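Local coordinates for protein SAM-dependent methyltransferase (Streptococcus pneumoniae, PDB 3KR9) that probably catalyses transfer of a methyl group from S-adenosylmethionine to the N1 position of adenine 22 in tRNA, at residues L126-Q131 with S165-G170; I137-I142 with I152-A157; K191-L196 with D212-I217. All coordinates share one frame; numbering follows the deposited sequence.

Contact 1. Residues L126-Q131 with S165-G170; sequences LRIWLQ and SDVRFG
R127 reaches from helix 123-132 to the C-terminal end of helix 164-169, where its NH1 donates to V167 O at 3.1 Å. The bond is moderately bent, with 146° at the hydrogen, and the donor stands above the carbonyl plane rather than on a lone pair. NE and NH2 are themselves bound by E140 OE2 and E151 OE1 in salt bridges, so each guanidinium nitrogen has a partner and the group's rotation is fixed. One face of the guanidinium lies against G170, whose CA is 3.2 Å above the plane and offset toward the rim. Glycine suits this place because its positive phi (98°) would press a beta carbon against the preceding carbonyl oxygen, and because a bare CA lets the flat cation lie close. The chain of R127 is extended from CG to NE, long enough to span the gap between the helices. Beside it, I128 CD1 meets V167 CG1 at 3.8 Å, the two branched side chains crossing at about a right angle.

A water in the guanidinium plane leads to the second shell: it accepts from NH1 of R127 at 3.2 Å and from R168 NH2 at 3.1 Å; with the two glutamates, it may ease the repulsion between these like charges. The cation may also gain from the negative end of helix 164-169. Farther out, L126 and L130 turn to L153 on strand 148-157, while F169 packs edge-to-face on W185 and touches helix 204-221, leaving helix 164-169 between the sheet-covering helix 123-132 and the C-terminal helices.

Contact 2. Residues I137-I142 with I152-A157; sequences IVAESI and ILVVEA
V138 and V154 meet within the beta hairpin of strands 135-145 and 148-157, the antiparallel pair that ends the mixed sheet of the class I Rossmann-like methyltransferase fold. Strand 148-157 is inserted between strand 114-119 and the outermost strand 135-145.

Backbone bonds fix the register. V138 N donates to V154 O at 2.9 Å, and V154 N to A139 O at the same length; S141 and I152 exchange a reciprocal pair. Between I137 and A139 the register slips by one residue, a beta bulge at V138, whose psi of -4° departs from strand values. Two CA-H...O contacts supplement the bonds: I137 CA to V154 O at 3.3 Å and E140 CA to I152 O at 3.2 Å.

Beta-branched valine suits an extended strand, and the two methyls of V154 reach different neighbours. V138 CG2, set between its own backbone N and carbonyl carbon, meets V154 CG1 at 3.8 Å, the two side chains crossing at about a right angle. The small A139 lets V154 CG2 come to 3.8 Å from its CB.

Two glutamates add charge. E156 also crosses V138 at about a right angle, its OE1 3.8 Å from V138 CG1, while its OE2 bridges to R114. E140 lies on the face carrying I137, L153 and V155, the side covered by helix 123-132. Its OE1 accepts from the backbone N of L173, and its OE2 passes L153 CG at 4.1 Å.

Contact 3. Residues K191-L196 with D212-I217; sequences KLEFAL and DKIQAI
The carboxylate of E193 is the flat group that takes part here: its OE1 lies 3.9 Å from I214 CG2, while the same oxygen forms a salt bridge with K218, one turn farther along the facing helix. A glutamate suits this margin because its methylene stem can cover an isoleucine while its charged tip stays near solvent and finds a lysine. The motif is a helical hairpin of helices 179-198 and 204-221, the long C-terminal arm that projects from the Rossmann-like domain, as in related methyltransferases of this family, where it is described as a coiled coil. The short segments run antiparallel at 155°, with axes 10.0 Å apart.

Between them the seam is apolar. I214 is central to it: its CG1 meets L192 CB at 3.8 Å, and its CD1 reaches on to E193 CG at 3.7 Å. With CG1 anti to the carbonyl carbon (chi1 -66°), the longer branch of I214 is carried across into the facing helix. L196 comes to the same tip from the next turn, where its CD2 approaches I214 CD1 at 4.1 Å. Leucine and isoleucine fit such a seam because their branches spread contacts over two turns without leaving polar atoms to satisfy.

L192, whose CB packs on I214, sends its CD1 to the other side of the seam. There L192 CD1 comes to 4.0 Å from K213 CB, the two side chains crossing at about a right angle, so that the lysine adds aliphatic cover while the rest of its extended chain heads out from the seam. I217 continues the seam toward the body of the protein, where W185, A189 and F169 pack around it. Its CD1 touches L192 CD1 tip to tip at 3.6 Å.

How the contacts relate
Following the chain from the N terminus, helix 123-132 comes first and supplies one side of contact 1. The next two strands fold back as a hairpin, and contact 2 closes that short loop. Only then does helix 164-169 return to helix 123-132 and close contact 1, so contact 2 is enclosed by the longer excursion. Contact 3 follows in series, closing the turn between the two C-terminal helices. Contacts 1 and 2 adjoin, with L130 CD2 packing on V155 CG1 to bind helix to sheet. F169 carries contact 1 on to A216 and I217 of contact 3, whereas contacts 2 and 3 stay about 12 Å apart at their nearest atoms.

Contact 1. Residues L126-Q131 with S165-G170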
loop_
_atom_site.group_PDB
_atom_site.type_symbol
_atom_site.label_atom_id
_atom_site.label_comp_id
_atom_site.label_asym_id
_atom_site.label_seq_id
_atom_site.Cartn_x
_atom_site.Cartn_y
_atom_site.Cartn_z
ATOM N N LEU A 126 -9.337 -2.737 1.296
ATOM C CA LEU A 126 -8.148 -3.560 1.540
ATOM C C LEU A 126 -8.044 -3.954 3.062
ATOM O O LEU A 126 -7.494 -4.999 3.391
ATOM C CB LEU A 126 -6.866 -2.770 1.159
ATOM C CG LEU A 126 -5.491 -3.401 1.400
ATOM C CD1 LEU A 126 -5.345 -4.820 0.758
ATOM C CD2 LEU A 126 -4.410 -2.410 0.790
ATOM N N ARG A 127 -8.487 -3.075 3.963
ATOM C CA ARG A 127 -8.292 -3.361 5.409
ATOM C C ARG A 127 -9.234 -4.532 5.762
ATOM O O ARG A 127 -8.900 -5.390 6.560
ATOM C CB ARG A 127 -8.579 -2.115 6.265
ATOM C CG ARG A 127 -7.516 -1.065 6.199
ATOM C CD ARG A 127 -7.738 0.019 7.344
ATOM N NE ARG A 127 -6.709 1.050 7.280
ATOM C CZ ARG A 127 -6.810 2.147 6.534
ATOM N NH1 ARG A 127 -7.945 2.420 5.877
ATOM N NH2 ARG A 127 -5.801 3.016 6.507
ATOM N N ILE A 128 -10.417 -4.544 5.142
ATOM C CA ILE A 128 -11.430 -5.644 5.328
ATOM C C ILE A 128 -10.838 -6.944 4.804
ATOM O O ILE A 128 -10.840 -8.003 5.447
ATOM C CB ILE A 128 -12.737 -5.250 4.596
ATOM C CG1 ILE A 128 -13.398 -4.118 5.370
ATOM C CG2 ILE A 128 -13.719 -6.501 4.327
ATOM C CD1 ILE A 128 -14.362 -3.298 4.545
ATOM N N TRP A 129 -10.271 -6.863 3.635
ATOM C CA TRP A 129 -9.641 -8.050 3.064
ATOM C C TRP A 129 -8.560 -8.592 3.978
ATOM O O TRP A 129 -8.528 -9.807 4.273
ATOM C CB TRP A 129 -9.048 -7.740 1.677
ATOM C CG TRP A 129 -8.620 -9.011 1.056
ATOM C CD1 TRP A 129 -9.378 -9.838 0.287
ATOM C CD2 TRP A 129 -7.343 -9.643 1.214
ATOM N NE1 TRP A 129 -8.624 -10.958 -0.056
ATOM C CE2 TRP A 129 -7.392 -10.868 0.532
ATOM C CE3 TRP A 129 -6.174 -9.305 1.915
ATOM C CZ2 TRP A 129 -6.299 -11.744 0.471
ATOM C CZ3 TRP A 129 -5.097 -10.187 1.883
ATOM C CH2 TRP A 129 -5.157 -11.381 1.119
ATOM N N LEU A 130 -7.668 -7.713 4.451
ATOM C CA LEU A 130 -6.554 -8.134 5.305
ATOM C C LEU A 130 -7.054 -8.840 6.537
ATOM O O LEU A 130 -6.610 -9.960 6.871
ATOM C CB LEU A 130 -5.688 -6.921 5.745
ATOM C CG LEU A 130 -4.839 -6.334 4.622
ATOM C CD1 LEU A 130 -4.440 -4.893 4.938
ATOM C CD2 LEU A 130 -3.611 -7.245 4.329
ATOM N N GLN A 131 -7.973 -8.172 7.205
ATOM C CA GLN A 131 -8.540 -8.717 8.417
ATOM C C GLN A 131 -9.151 -10.108 8.172
ATOM O O GLN A 131 -8.941 -11.011 8.974
ATOM C CB GLN A 131 -9.646 -7.799 8.933
ATOM C CG GLN A 131 -10.594 -8.576 9.901
ATOM C CD GLN A 131 -11.237 -7.649 10.905
ATOM O OE1 GLN A 131 -10.812 -6.485 11.030
ATOM N NE2 GLN A 131 -12.274 -8.148 11.639
ATOM N N SER A 165 -14.768 2.574 12.213
ATOM C CA SER A 165 -13.921 3.762 12.179
ATOM C C SER A 165 -12.467 3.443 11.827
ATOM O O SER A 165 -11.868 4.099 10.977
ATOM C CB SER A 165 -13.964 4.479 13.494
ATOM O OG SER A 165 -13.135 5.604 13.375
ATOM N N ASP A 166 -11.883 2.442 12.471
ATOM C CA ASP A 166 -10.547 1.993 12.070
ATOM C C ASP A 166 -10.510 1.478 10.609
ATOM O O ASP A 166 -9.494 1.607 9.936
ATOM C CB ASP A 166 -10.060 0.895 13.008
ATOM C CG ASP A 166 -9.676 1.437 14.402
ATOM O OD1 ASP A 166 -9.737 2.659 14.624
ATOM O OD2 ASP A 166 -9.336 0.635 15.276
ATOM N N VAL A 167 -11.591 0.866 10.134
ATOM C CA VAL A 167 -11.609 0.364 8.763
ATOM C C VAL A 167 -11.448 1.540 7.787
ATOM O O VAL A 167 -10.722 1.467 6.813
ATOM C CB VAL A 167 -12.897 -0.470 8.413
ATOM C CG1 VAL A 167 -13.037 -0.599 6.928
ATOM C CG2 VAL A 167 -12.837 -1.903 9.021
ATOM N N ARG A 168 -12.119 2.647 8.093
ATOM C CA ARG A 168 -12.236 3.693 7.136
ATOM C C ARG A 168 -11.036 4.618 7.272
ATOM O O ARG A 168 -10.541 5.119 6.283
ATOM C CB ARG A 168 -13.523 4.454 7.391
ATOM C CG ARG A 168 -13.627 5.726 6.591
ATOM C CD ARG A 168 -13.657 5.472 5.067
ATOM N NE ARG A 168 -12.334 5.157 4.488
ATOM C CZ ARG A 168 -12.090 5.155 3.185
ATOM N NH1 ARG A 168 -13.063 5.450 2.340
ATOM N NH2 ARG A 168 -10.884 4.862 2.721
ATOM N N PHE A 169 -10.578 4.832 8.499
ATOM C CA PHE A 169 -9.553 5.848 8.767
ATOM C C PHE A 169 -8.170 5.313 9.060
ATOM O O PHE A 169 -7.198 6.050 8.912
ATOM C CB PHE A 169 -10.036 6.794 9.874
ATOM C CG PHE A 169 -11.299 7.520 9.491
ATOM C CD1 PHE A 169 -11.296 8.405 8.405
ATOM C CD2 PHE A 169 -12.502 7.266 10.157
ATOM C CE1 PHE A 169 -12.460 9.058 8.016
ATOM C CE2 PHE A 169 -13.685 7.918 9.783
ATOM C CZ PHE A 169 -13.669 8.812 8.704
ATOM N N GLY A 170 -8.095 4.033 9.423
ATOM C CA GLY A 170 -6.836 3.373 9.802
ATOM C C GLY A 170 -6.668 3.333 11.322
ATOM O O GLY A 170 -6.767 4.380 11.965
HETATM O O HOH W 1 -8.302 5.246 4.465
#

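Contact 2. Residues I137-I142 with I152-A157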
loop_
_atom_site.group_PDB
_atom_site.type_symbol
_atom_site.label_atom_id
_atom_site.label_comp_id
_atom_site.label_asym_id
_atom_site.label_seq_id
_atom_site.Cartn_x
_atom_site.Cartn_y
_atom_site.Cartn_z
ATOM N N ILE A 137 -2.608 -5.113 10.896
ATOM C CA ILE A 137 -1.870 -3.922 10.597
ATOM C C ILE A 137 -1.035 -3.673 11.820
ATOM O O ILE A 137 -1.542 -3.800 12.963
ATOM C CB ILE A 137 -2.839 -2.779 10.263
ATOM C CG1 ILE A 137 -3.564 -3.121 8.920
ATOM C CG2 ILE A 137 -2.114 -1.427 10.160
ATOM C CD1 ILE A 137 -4.837 -2.250 8.688
ATOM N N VAL A 138 0.243 -3.393 11.606
ATOM C CA VAL A 138 1.157 -3.084 12.735
ATOM C C VAL A 138 1.742 -1.671 12.636
ATOM O O VAL A 138 2.453 -1.216 13.555
ATOM C CB VAL A 138 2.347 -4.075 12.825
ATOM C CG1 VAL A 138 1.873 -5.543 13.021
ATOM C CG2 VAL A 138 3.307 -3.883 11.638
ATOM N N ALA A 139 1.440 -0.960 11.557
ATOM C CA ALA A 139 1.865 0.441 11.424
ATOM C C ALA A 139 1.175 1.054 10.203
ATOM O O ALA A 139 0.800 0.322 9.245
ATOM C CB ALA A 139 3.410 0.521 11.278
ATOM N N GLU A 140 0.959 2.369 10.248
ATOM C CA GLU A 140 0.435 3.075 9.094
ATOM C C GLU A 140 1.094 4.434 8.973
ATOM O O GLU A 140 1.383 5.092 9.989
ATOM C CB GLU A 140 -1.079 3.270 9.188
ATOM C CG GLU A 140 -1.900 2.001 9.384
ATOM C CD GLU A 140 -3.388 2.313 9.426
ATOM O OE1 GLU A 140 -3.770 3.127 10.281
ATOM O OE2 GLU A 140 -4.188 1.739 8.633
ATOM N N SER A 141 1.293 4.896 7.762
ATOM C CA SER A 141 1.767 6.240 7.547
ATOM C C SER A 141 1.020 6.901 6.442
ATOM O O SER A 141 0.515 6.222 5.617
ATOM C CB SER A 141 3.250 6.255 7.272
ATOM O OG SER A 141 3.942 5.549 8.255
ATOM N N ILE A 142 0.975 8.225 6.428
ATOM C CA ILE A 142 0.251 8.904 5.350
ATOM C C ILE A 142 1.065 10.116 4.913
ATOM O O ILE A 142 1.599 10.836 5.745
ATOM C CB ILE A 142 -1.180 9.317 5.786
ATOM C CG1 ILE A 142 -1.952 9.907 4.607
ATOM C CG2 ILE A 142 -1.119 10.340 7.001
ATOM C CD1 ILE A 142 -3.504 9.987 4.814
ATOM N N ILE A 152 0.087 4.295 3.529
ATOM C CA ILE A 152 0.966 3.102 3.530
ATOM C C ILE A 152 0.542 2.196 4.729
ATOM O O ILE A 152 0.501 2.665 5.881
ATOM C CB ILE A 152 2.471 3.515 3.717
ATOM C CG1 ILE A 152 2.952 4.376 2.525
ATOM C CG2 ILE A 152 3.388 2.282 3.967
ATOM C CD1 ILE A 152 4.251 5.104 2.815
ATOM N N LEU A 153 0.239 0.911 4.467
ATOM C CA LEU A 153 -0.166 -0.014 5.497
ATOM C C LEU A 153 0.920 -1.057 5.658
ATOM O O LEU A 153 1.370 -1.642 4.658
ATOM C CB LEU A 153 -1.447 -0.740 5.103
ATOM C CG LEU A 153 -2.772 -0.009 5.219
ATOM C CD1 LEU A 153 -2.727 1.423 4.666
ATOM C CD2 LEU A 153 -3.850 -0.878 4.487
ATOM N N VAL A 154 1.343 -1.285 6.908
ATOM C CA VAL A 154 2.354 -2.320 7.181
ATOM C C VAL A 154 1.631 -3.470 7.884
ATOM O O VAL A 154 0.866 -3.240 8.794
ATOM C CB VAL A 154 3.478 -1.829 8.121
ATOM C CG1 VAL A 154 4.617 -2.899 8.177
ATOM C CG2 VAL A 154 4.063 -0.420 7.692
ATOM N N VAL A 155 1.898 -4.708 7.491
ATOM C CA VAL A 155 1.014 -5.791 7.827
ATOM C C VAL A 155 1.869 -6.966 8.135
ATOM O O VAL A 155 2.923 -7.180 7.482
ATOM C CB VAL A 155 0.120 -6.159 6.585
ATOM C CG1 VAL A 155 -0.754 -7.378 6.900
ATOM C CG2 VAL A 155 -0.708 -4.920 6.144
ATOM N N GLU A 156 1.463 -7.728 9.148
ATOM C CA GLU A 156 2.155 -8.975 9.429
ATOM C C GLU A 156 1.061 -9.986 9.769
ATOM O O GLU A 156 -0.081 -9.591 9.933
ATOM C CB GLU A 156 3.147 -8.764 10.597
ATOM C CG GLU A 156 4.149 -7.645 10.236
ATOM C CD GLU A 156 5.192 -7.358 11.322
ATOM O OE1 GLU A 156 4.949 -7.674 12.502
ATOM O OE2 GLU A 156 6.267 -6.833 10.982
ATOM N N ALA A 157 1.405 -11.256 9.837
ATOM C CA ALA A 157 0.425 -12.331 10.082
ATOM C C ALA A 157 -0.155 -12.176 11.458
ATOM O O ALA A 157 0.607 -11.953 12.410
ATOM C CB ALA A 157 1.144 -13.733 9.966
#

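Contact 3. Residues K191-L196 with D212-I217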
loop_
_atom_site.group_PDB
_atom_site.type_symbol
_atom_site.label_atom_id
_atom_site.label_comp_id
_atom_site.label_asym_id
_atom_site.label_seq_id
_atom_site.Cartn_x
_atom_site.Cartn_y
_atom_site.Cartn_z
ATOM N N LYS A 191 -15.628 17.925 -0.184
ATOM C CA LYS A 191 -16.178 17.273 -1.372
ATOM C C LYS A 191 -17.572 16.717 -1.076
ATOM O O LYS A 191 -18.519 16.965 -1.833
ATOM C CB LYS A 191 -15.270 16.159 -1.918
ATOM C CG LYS A 191 -14.070 16.666 -2.683
ATOM C CD LYS A 191 -13.308 15.488 -3.313
ATOM C CE LYS A 191 -11.809 15.698 -3.245
ATOM N NZ LYS A 191 -11.092 14.481 -3.771
ATOM N N LEU A 192 -17.695 15.952 0.003
ATOM C CA LEU A 192 -18.982 15.371 0.380
ATOM C C LEU A 192 -20.018 16.454 0.644
ATOM O O LEU A 192 -21.188 16.322 0.273
ATOM C CB LEU A 192 -18.838 14.487 1.613
ATOM C CG LEU A 192 -17.931 13.268 1.422
ATOM C CD1 LEU A 192 -17.465 12.795 2.772
ATOM C CD2 LEU A 192 -18.704 12.191 0.700
ATOM N N GLU A 193 -19.596 17.529 1.290
ATOM C CA GLU A 193 -20.541 18.587 1.612
ATOM C C GLU A 193 -21.027 19.304 0.360
ATOM O O GLU A 193 -22.158 19.775 0.303
ATOM C CB GLU A 193 -19.973 19.534 2.681
ATOM C CG GLU A 193 -20.321 19.022 4.068
ATOM C CD GLU A 193 -19.667 19.786 5.194
ATOM O OE1 GLU A 193 -20.244 19.768 6.311
ATOM O OE2 GLU A 193 -18.580 20.373 4.978
ATOM N N PHE A 194 -20.188 19.340 -0.663
ATOM C CA PHE A 194 -20.578 19.951 -1.913
ATOM C C PHE A 194 -21.540 19.046 -2.684
ATOM O O PHE A 194 -22.544 19.518 -3.233
ATOM C CB PHE A 194 -19.352 20.275 -2.761
ATOM C CG PHE A 194 -19.679 20.989 -4.029
ATOM C CD1 PHE A 194 -19.530 22.371 -4.125
ATOM C CD2 PHE A 194 -20.161 20.284 -5.134
ATOM C CE1 PHE A 194 -19.851 23.041 -5.307
ATOM C CE2 PHE A 194 -20.486 20.945 -6.313
ATOM C CZ PHE A 194 -20.327 22.329 -6.399
ATOM N N ALA A 195 -21.243 17.749 -2.731
ATOM C CA ALA A 195 -22.096 16.810 -3.455
ATOM C C ALA A 195 -23.472 16.722 -2.809
ATOM O O ALA A 195 -24.487 16.646 -3.499
ATOM C CB ALA A 195 -21.457 15.434 -3.524
ATOM N N LEU A 196 -23.507 16.716 -1.486
ATOM C CA LEU A 196 -24.773 16.693 -0.777
ATOM C C LEU A 196 -25.467 18.036 -0.966
ATOM O O LEU A 196 -26.650 18.186 -0.671
ATOM C CB LEU A 196 -24.530 16.466 0.708
ATOM C CG LEU A 196 -25.709 16.629 1.665
ATOM C CD1 LEU A 196 -26.466 15.311 1.768
ATOM C CD2 LEU A 196 -25.198 17.056 3.018
ATOM N N ASP A 212 -23.832 10.422 6.825
ATOM C CA ASP A 212 -23.113 9.556 7.757
ATOM C C ASP A 212 -21.608 9.649 7.504
ATOM O O ASP A 212 -20.811 9.579 8.428
ATOM C CB ASP A 212 -23.589 8.099 7.619
ATOM C CG ASP A 212 -25.050 7.918 8.001
ATOM O OD1 ASP A 212 -25.602 8.809 8.663
ATOM O OD2 ASP A 212 -25.653 6.882 7.650
ATOM N N LYS A 213 -21.225 9.816 6.245
ATOM C CA LYS A 213 -19.791 9.884 5.896
ATOM C C LYS A 213 -19.156 11.134 6.497
ATOM O O LYS A 213 -18.034 11.116 6.982
ATOM C CB LYS A 213 -19.610 9.858 4.367
ATOM C CG LYS A 213 -19.685 8.436 3.794
ATOM C CD LYS A 213 -19.641 8.403 2.275
ATOM C CE LYS A 213 -20.094 7.020 1.768
ATOM N NZ LYS A 213 -19.729 6.832 0.342
ATOM N N ILE A 214 -19.907 12.232 6.422
ATOM C CA ILE A 214 -19.483 13.530 6.924
ATOM C C ILE A 214 -19.328 13.509 8.427
ATOM O O ILE A 214 -18.341 14.006 8.957
ATOM C CB ILE A 214 -20.477 14.640 6.508
ATOM C CG1 ILE A 214 -20.464 14.834 4.987
ATOM C CG2 ILE A 214 -20.138 15.945 7.187
ATOM C CD1 ILE A 214 -21.695 15.609 4.450
ATOM N N GLN A 215 -20.289 12.925 9.136
ATOM C CA GLN A 215 -20.165 12.820 10.605
ATOM C C GLN A 215 -18.977 11.974 10.989
ATOM O O GLN A 215 -18.263 12.290 11.949
ATOM C CB GLN A 215 -21.418 12.187 11.210
ATOM C CG GLN A 215 -22.609 13.108 11.201
ATOM C CD GLN A 215 -22.364 14.335 12.051
ATOM O OE1 GLN A 215 -21.978 15.384 11.540
ATOM N NE2 GLN A 215 -22.547 14.197 13.367
ATOM N N ALA A 216 -18.791 10.870 10.271
ATOM C CA ALA A 216 -17.683 9.952 10.576
ATOM C C ALA A 216 -16.412 10.750 10.552
ATOM O O ALA A 216 -15.587 10.639 11.451
ATOM C CB ALA A 216 -17.601 8.815 9.554
ATOM N N ILE A 217 -16.261 11.578 9.513
ATOM C CA ILE A 217 -15.069 12.405 9.389
ATOM C C ILE A 217 -14.959 13.402 10.547
ATOM O O ILE A 217 -13.912 13.506 11.173
ATOM C CB ILE A 217 -15.002 13.113 8.004
ATOM C CG1 ILE A 217 -14.798 12.076 6.881
ATOM C CG2 ILE A 217 -13.889 14.156 7.957
ATOM C CD1 ILE A 217 -15.131 12.591 5.467
#